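Local structure of elongation factor G (Thermus thermophilus, 2DY1) at residues G260-P263 and L264-L267; E266-L269 and E270-S274. The protein binds GTP and magnesium and probably acts as a GTPase in the translocation step of translation elongation. All blocks are in the same frame, centred on the assembly; numbering follows the deposited sequence.

Interaction 1: residues G260-P263 and L264-L267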
ATOM      1  N   GLY A 260      21.438  15.595 -18.827  1.00 12.33           N
ATOM      2  CA  GLY A 260      20.869  16.394 -17.741  1.00 12.81           C
ATOM      3  C   GLY A 260      20.894  15.836 -16.337  1.00 10.71           C
ATOM      4  O   GLY A 260      20.165  16.317 -15.484  1.00 11.79           O
ATOM      5  N   VAL A 261      21.752  14.857 -16.084  1.00 10.39           N
ATOM      6  CA  VAL A 261      21.801  14.251 -14.758  1.00 10.32           C
ATOM      7  C   VAL A 261      22.325  15.185 -13.666  1.00 12.48           C
ATOM      8  O   VAL A 261      21.641  15.385 -12.655  1.00 10.82           O
ATOM      9  CB  VAL A 261      22.632  12.936 -14.805  1.00 13.71           C
ATOM     10  CG1 VAL A 261      22.777  12.319 -13.413  1.00 13.32           C
ATOM     11  CG2 VAL A 261      21.922  11.955 -15.698  1.00 15.51           C
ATOM     12  N   LEU A 262      23.509  15.766 -13.844  1.00 13.39           N
ATOM     13  CA  LEU A 262      24.015  16.655 -12.799  1.00 13.01           C
ATOM     14  C   LEU A 262      23.170  17.934 -12.753  1.00 14.19           C
ATOM     15  O   LEU A 262      22.958  18.485 -11.684  1.00 11.62           O
ATOM     16  CB  LEU A 262      25.519  16.918 -12.974  1.00 11.00           C
ATOM     17  CG  LEU A 262      26.350  15.634 -12.700  1.00 13.56           C
ATOM     18  CD1 LEU A 262      27.842  15.892 -12.913  1.00 15.03           C
ATOM     19  CD2 LEU A 262      26.095  15.147 -11.254  1.00 13.23           C
ATOM     20  N   PRO A 263      22.694  18.434 -13.905  1.00 11.00           N
ATOM     21  CA  PRO A 263      21.853  19.642 -13.835  1.00 12.60           C
ATOM     22  C   PRO A 263      20.582  19.364 -12.987  1.00 13.50           C
ATOM     23  O   PRO A 263      20.073  20.256 -12.299  1.00 14.13           O
ATOM     24  CB  PRO A 263      21.515  19.907 -15.297  1.00 14.25           C
ATOM     25  CG  PRO A 263      22.793  19.526 -15.981  1.00 14.34           C
ATOM     26  CD  PRO A 263      23.185  18.222 -15.281  1.00 15.60           C
ATOM     27  N   LEU A 264      20.065  18.134 -13.045  1.00 10.62           N
ATOM     28  CA  LEU A 264      18.885  17.770 -12.247  1.00 10.74           C
ATOM     29  C   LEU A 264      19.253  17.829 -10.762  1.00 10.85           C
ATOM     30  O   LEU A 264      18.471  18.302  -9.935  1.00 11.44           O
ATOM     31  CB  LEU A 264      18.404  16.350 -12.595  1.00  9.93           C
ATOM     32  CG  LEU A 264      17.349  15.750 -11.664  1.00 11.87           C
ATOM     33  CD1 LEU A 264      16.065  16.553 -11.777  1.00 15.35           C
ATOM     34  CD2 LEU A 264      17.083  14.296 -12.039  1.00 13.16           C
ATOM     35  N   LEU A 265      20.441  17.340 -10.420  1.00 11.72           N
ATOM     36  CA  LEU A 265      20.867  17.367  -9.031  1.00  9.83           C
ATOM     37  C   LEU A 265      21.005  18.813  -8.530  1.00 12.17           C
ATOM     38  O   LEU A 265      20.591  19.135  -7.408  1.00 12.52           O
ATOM     39  CB  LEU A 265      22.179  16.599  -8.888  1.00 11.03           C
ATOM     40  CG  LEU A 265      22.688  16.335  -7.466  1.00 14.55           C
ATOM     41  CD1 LEU A 265      21.609  15.670  -6.620  1.00 16.55           C
ATOM     42  CD2 LEU A 265      23.930  15.438  -7.567  1.00 15.56           C
ATOM     43  N   GLU A 266      21.565  19.677  -9.369  1.00 11.93           N
ATOM     44  CA  GLU A 266      21.727  21.082  -9.005  1.00 11.78           C
ATOM     45  C   GLU A 266      20.347  21.717  -8.826  1.00 14.85           C
ATOM     46  O   GLU A 266      20.127  22.513  -7.902  1.00 14.01           O
ATOM     47  CB  GLU A 266      22.536  21.809 -10.084  1.00 14.20           C
ATOM     48  CG  GLU A 266      23.979  21.296 -10.180  1.00 17.98           C
ATOM     49  CD  GLU A 266      24.769  21.901 -11.337  1.00 33.18           C
ATOM     50  OE1 GLU A 266      24.199  22.052 -12.436  1.00 31.76           O
ATOM     51  OE2 GLU A 266      25.967  22.212 -11.151  1.00 42.05           O
ATOM     52  N   LEU A 267      19.405  21.367  -9.700  1.00 11.53           N
ATOM     53  CA  LEU A 267      18.051  21.904  -9.588  1.00 12.33           C
ATOM     54  C   LEU A 267      17.366  21.416  -8.307  1.00 15.54           C
ATOM     55  O   LEU A 267      16.599  22.155  -7.699  1.00 12.53           O
ATOM     56  CB  LEU A 267      17.228  21.538 -10.831  1.00 12.14           C
ATOM     57  CG  LEU A 267      15.774  22.000 -10.880  1.00 12.31           C
ATOM     58  CD1 LEU A 267      15.705  23.526 -10.840  1.00 14.91           C
ATOM     59  CD2 LEU A 267      15.125  21.477 -12.158  1.00 13.97           C
TER

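Interaction 2: residues E266-L269 and E270-S274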
ATOM      1  N   GLU A 266      21.565  19.677  -9.369  1.00 11.93           N
ATOM      2  CA  GLU A 266      21.727  21.082  -9.005  1.00 11.78           C
ATOM      3  C   GLU A 266      20.347  21.717  -8.826  1.00 14.85           C
ATOM      4  O   GLU A 266      20.127  22.513  -7.902  1.00 14.01           O
ATOM      5  CB  GLU A 266      22.536  21.809 -10.084  1.00 14.20           C
ATOM      6  CG  GLU A 266      23.979  21.296 -10.180  1.00 17.98           C
ATOM      7  CD  GLU A 266      24.769  21.901 -11.337  1.00 33.18           C
ATOM      8  OE1 GLU A 266      24.199  22.052 -12.436  1.00 31.76           O
ATOM      9  OE2 GLU A 266      25.967  22.212 -11.151  1.00 42.05           O
ATOM     10  N   LEU A 267      19.405  21.367  -9.700  1.00 11.53           N
ATOM     11  CA  LEU A 267      18.051  21.904  -9.588  1.00 12.33           C
ATOM     12  C   LEU A 267      17.366  21.416  -8.307  1.00 15.54           C
ATOM     13  O   LEU A 267      16.599  22.155  -7.699  1.00 12.53           O
ATOM     14  CB  LEU A 267      17.228  21.538 -10.831  1.00 12.14           C
ATOM     15  CG  LEU A 267      15.774  22.000 -10.880  1.00 12.31           C
ATOM     16  CD1 LEU A 267      15.705  23.526 -10.840  1.00 14.91           C
ATOM     17  CD2 LEU A 267      15.125  21.477 -12.158  1.00 13.97           C
ATOM     18  N   ILE A 268      17.625  20.172  -7.897  1.00 10.87           N
ATOM     19  CA  ILE A 268      17.049  19.663  -6.655  1.00 10.18           C
ATOM     20  C   ILE A 268      17.513  20.553  -5.500  1.00 13.64           C
ATOM     21  O   ILE A 268      16.704  20.964  -4.650  1.00 13.58           O
ATOM     22  CB  ILE A 268      17.491  18.203  -6.425  1.00 11.80           C
ATOM     23  CG1 ILE A 268      16.660  17.289  -7.328  1.00 11.88           C
ATOM     24  CG2 ILE A 268      17.334  17.813  -4.955  1.00 15.55           C
ATOM     25  CD1 ILE A 268      17.222  15.852  -7.478  1.00 14.47           C
ATOM     26  N   LEU A 269      18.808  20.858  -5.468  1.00 13.78           N
ATOM     27  CA  LEU A 269      19.355  21.703  -4.409  1.00 12.34           C
ATOM     28  C   LEU A 269      18.765  23.107  -4.473  1.00 14.93           C
ATOM     29  O   LEU A 269      18.388  23.690  -3.454  1.00 17.36           O
ATOM     30  CB  LEU A 269      20.888  21.759  -4.519  1.00 13.35           C
ATOM     31  CG  LEU A 269      21.528  20.417  -4.167  1.00 13.96           C
ATOM     32  CD1 LEU A 269      22.925  20.349  -4.773  1.00 18.49           C
ATOM     33  CD2 LEU A 269      21.571  20.229  -2.628  1.00 14.60           C
ATOM     34  N   GLU A 270      18.643  23.644  -5.675  1.00 13.65           N
ATOM     35  CA  GLU A 270      18.115  24.993  -5.820  1.00 16.04           C
ATOM     36  C   GLU A 270      16.626  25.159  -5.536  1.00 17.64           C
ATOM     37  O   GLU A 270      16.197  26.154  -4.943  1.00 16.39           O
ATOM     38  CB  GLU A 270      18.406  25.487  -7.240  1.00 19.06           C
ATOM     39  CG  GLU A 270      17.714  26.788  -7.600  1.00 24.11           C
ATOM     40  CD  GLU A 270      17.928  27.166  -9.056  1.00 37.56           C
ATOM     41  OE1 GLU A 270      18.264  26.265  -9.862  1.00 35.44           O
ATOM     42  OE2 GLU A 270      17.745  28.354  -9.397  1.00 35.55           O
ATOM     43  N   ALA A 271      15.830  24.178  -5.946  1.00 10.56           N
ATOM     44  CA  ALA A 271      14.384  24.258  -5.803  1.00 11.55           C
ATOM     45  C   ALA A 271      13.686  23.631  -4.609  1.00 13.89           C
ATOM     46  O   ALA A 271      12.660  24.135  -4.166  1.00 15.82           O
ATOM     47  CB  ALA A 271      13.736  23.720  -7.087  1.00 16.56           C
ATOM     48  N   LEU A 272      14.217  22.528  -4.096  1.00 10.59           N
ATOM     49  CA  LEU A 272      13.547  21.822  -3.024  1.00  9.99           C
ATOM     50  C   LEU A 272      14.014  22.275  -1.660  1.00 11.35           C
ATOM     51  O   LEU A 272      15.138  22.732  -1.506  1.00 12.80           O
ATOM     52  CB  LEU A 272      13.723  20.314  -3.236  1.00 10.69           C
ATOM     53  CG  LEU A 272      13.215  19.893  -4.628  1.00 10.71           C
ATOM     54  CD1 LEU A 272      13.390  18.369  -4.760  1.00 13.51           C
ATOM     55  CD2 LEU A 272      11.749  20.269  -4.842  1.00 10.08           C
ATOM     56  N   PRO A 273      13.139  22.149  -0.653  1.00 12.88           N
ATOM     57  CA  PRO A 273      13.490  22.590   0.700  1.00 13.05           C
ATOM     58  C   PRO A 273      14.414  21.740   1.520  1.00 14.80           C
ATOM     59  O   PRO A 273      14.463  20.530   1.375  1.00 14.27           O
ATOM     60  CB  PRO A 273      12.134  22.709   1.374  1.00 14.22           C
ATOM     61  CG  PRO A 273      11.425  21.502   0.837  1.00 14.67           C
ATOM     62  CD  PRO A 273      11.772  21.597  -0.670  1.00 12.56           C
ATOM     63  N   SER A 274      15.122  22.414   2.424  1.00 16.12           N
ATOM     64  CA  SER A 274      16.017  21.749   3.354  1.00 12.58           C
ATOM     65  C   SER A 274      15.164  21.305   4.548  1.00 14.61           C
ATOM     66  O   SER A 274      14.029  21.756   4.734  1.00 11.96           O
ATOM     67  CB  SER A 274      17.071  22.741   3.857  1.00 15.69           C
ATOM     68  OG  SER A 274      16.443  23.668   4.741  1.00 16.06           O
TER

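Interaction 1: residues G260-P263 and L264-L267
The first turns of helix 261-271, in the P-loop GTPase domain, are closed where Leu264 N reaches back to Gly260 O (3.0 Å) and Glu266 N to Leu262 O. Gly260 is the N-cap residue, and its positive phi (70°) is one that residues with a side chain adopt less readily. Leu264 N also has a weak second bond to Val261 O, while Leu265 N takes that same oxygen at 3.2 Å; Leu267 N closes the next turn on Pro263 O. Pro263 has no amide hydrogen, but in the first turn of a helix none is needed. On one flank the CD2 methyls of Leu262 and Leu265 meet at 4.3 Å. The extended side chain of Glu266 runs alongside the preceding turn: with CG anti to the carbonyl carbon (chi1 -65°), CG comes 3.3 Å from Leu262 O, and OE1 lies 3.6 Å from Pro263 CA. Cutting Glu266 back to an alanine is likely to bare the side of the Leu262 carbonyl and leave Arg72 without the carboxylate of its long, weak ion pair. Val261 and Leu264 face helix 22-32, and Leu265 lies on strand 65-71; the Val261 side chain is about 9 Å from the bound GTP. Main-chain hydrogen bonds therefore hold these turns together and the leucine side chains add apolar contacts, whereas the Glu266 carboxylate contributes a weak, long-range attraction to Arg72.

Interaction 2: residues E266-L269 and E270-S274
Ala271 N to Leu267 O, at 2.8 Å, is the shortest of three main-chain hydrogen bonds that close the last turns here. Glu270 N reaches Glu266 O at 2.9 Å and Leu272 N reaches Ile268 O at 3.0 Å, and all three bonds are fairly straight. Two carbonyls of the final turn are taken up from outside: Leu269 O accepts from Arg10 NH2, and Glu270 O is hydrogen-bonded to His239 ND1. The C-terminal end of helix 261-271 sits between the central sheet and helix 231-243 of the GTP-binding domain. Leu272 is the first residue to leave helical geometry, and the chain runs on through Pro273 to Ser274. Ser274, the N-cap of helix 275-279, caps a backbone N of that helix with its OG, and its own N is bonded to Glu277 OE2. Across the helix end, Ile268 sets its CG2 branch against CD1 of Leu272 at 4.0 Å, the two side chains crossing at a slant. The Ile268 torsion (chi1 -78°) places CG2 anti to the backbone N. In Leu272 the first torsion, with CG beside the backbone N, brings CG near Ile268 O, while Leu272 CB lies 3.4 Å from Ile268 O. Leu267 holds CD1 4.2 Å from the CB of Ala271, and the same methyl lies 3.9 Å from OE1 of Glu270, an apolar flank beside the carboxylate. The chain of Glu270 is extended, and its CB sits 3.5 Å from Glu266 O. Met130 of strand 129-134 touches Leu267, Ile268, Ala271 and Leu272, Phe238 of helix 231-243 covers Glu270 and Ala271, and Leu269 rests on His74 and Val76 of strand 74-80.

Running from the N terminus, interaction 1 (260-267) starts helix 261-271 and interaction 2 (266-274) ends it. Each closes short helical turns between adjacent segments and no long loop; neither nests in nor crosses the other, but they overlap at Glu266 and Leu267, with centres 10 Å apart. At these two residues the amides point back to the first turn and the carbonyls forward to the last. The early part joins the helix to helix 22-32, the edge strand 65-71 and strand 248-252; the later part joins it to strands 9-16, 74-80 and 129-134 and to helix 231-243, all within the GTP-binding domain.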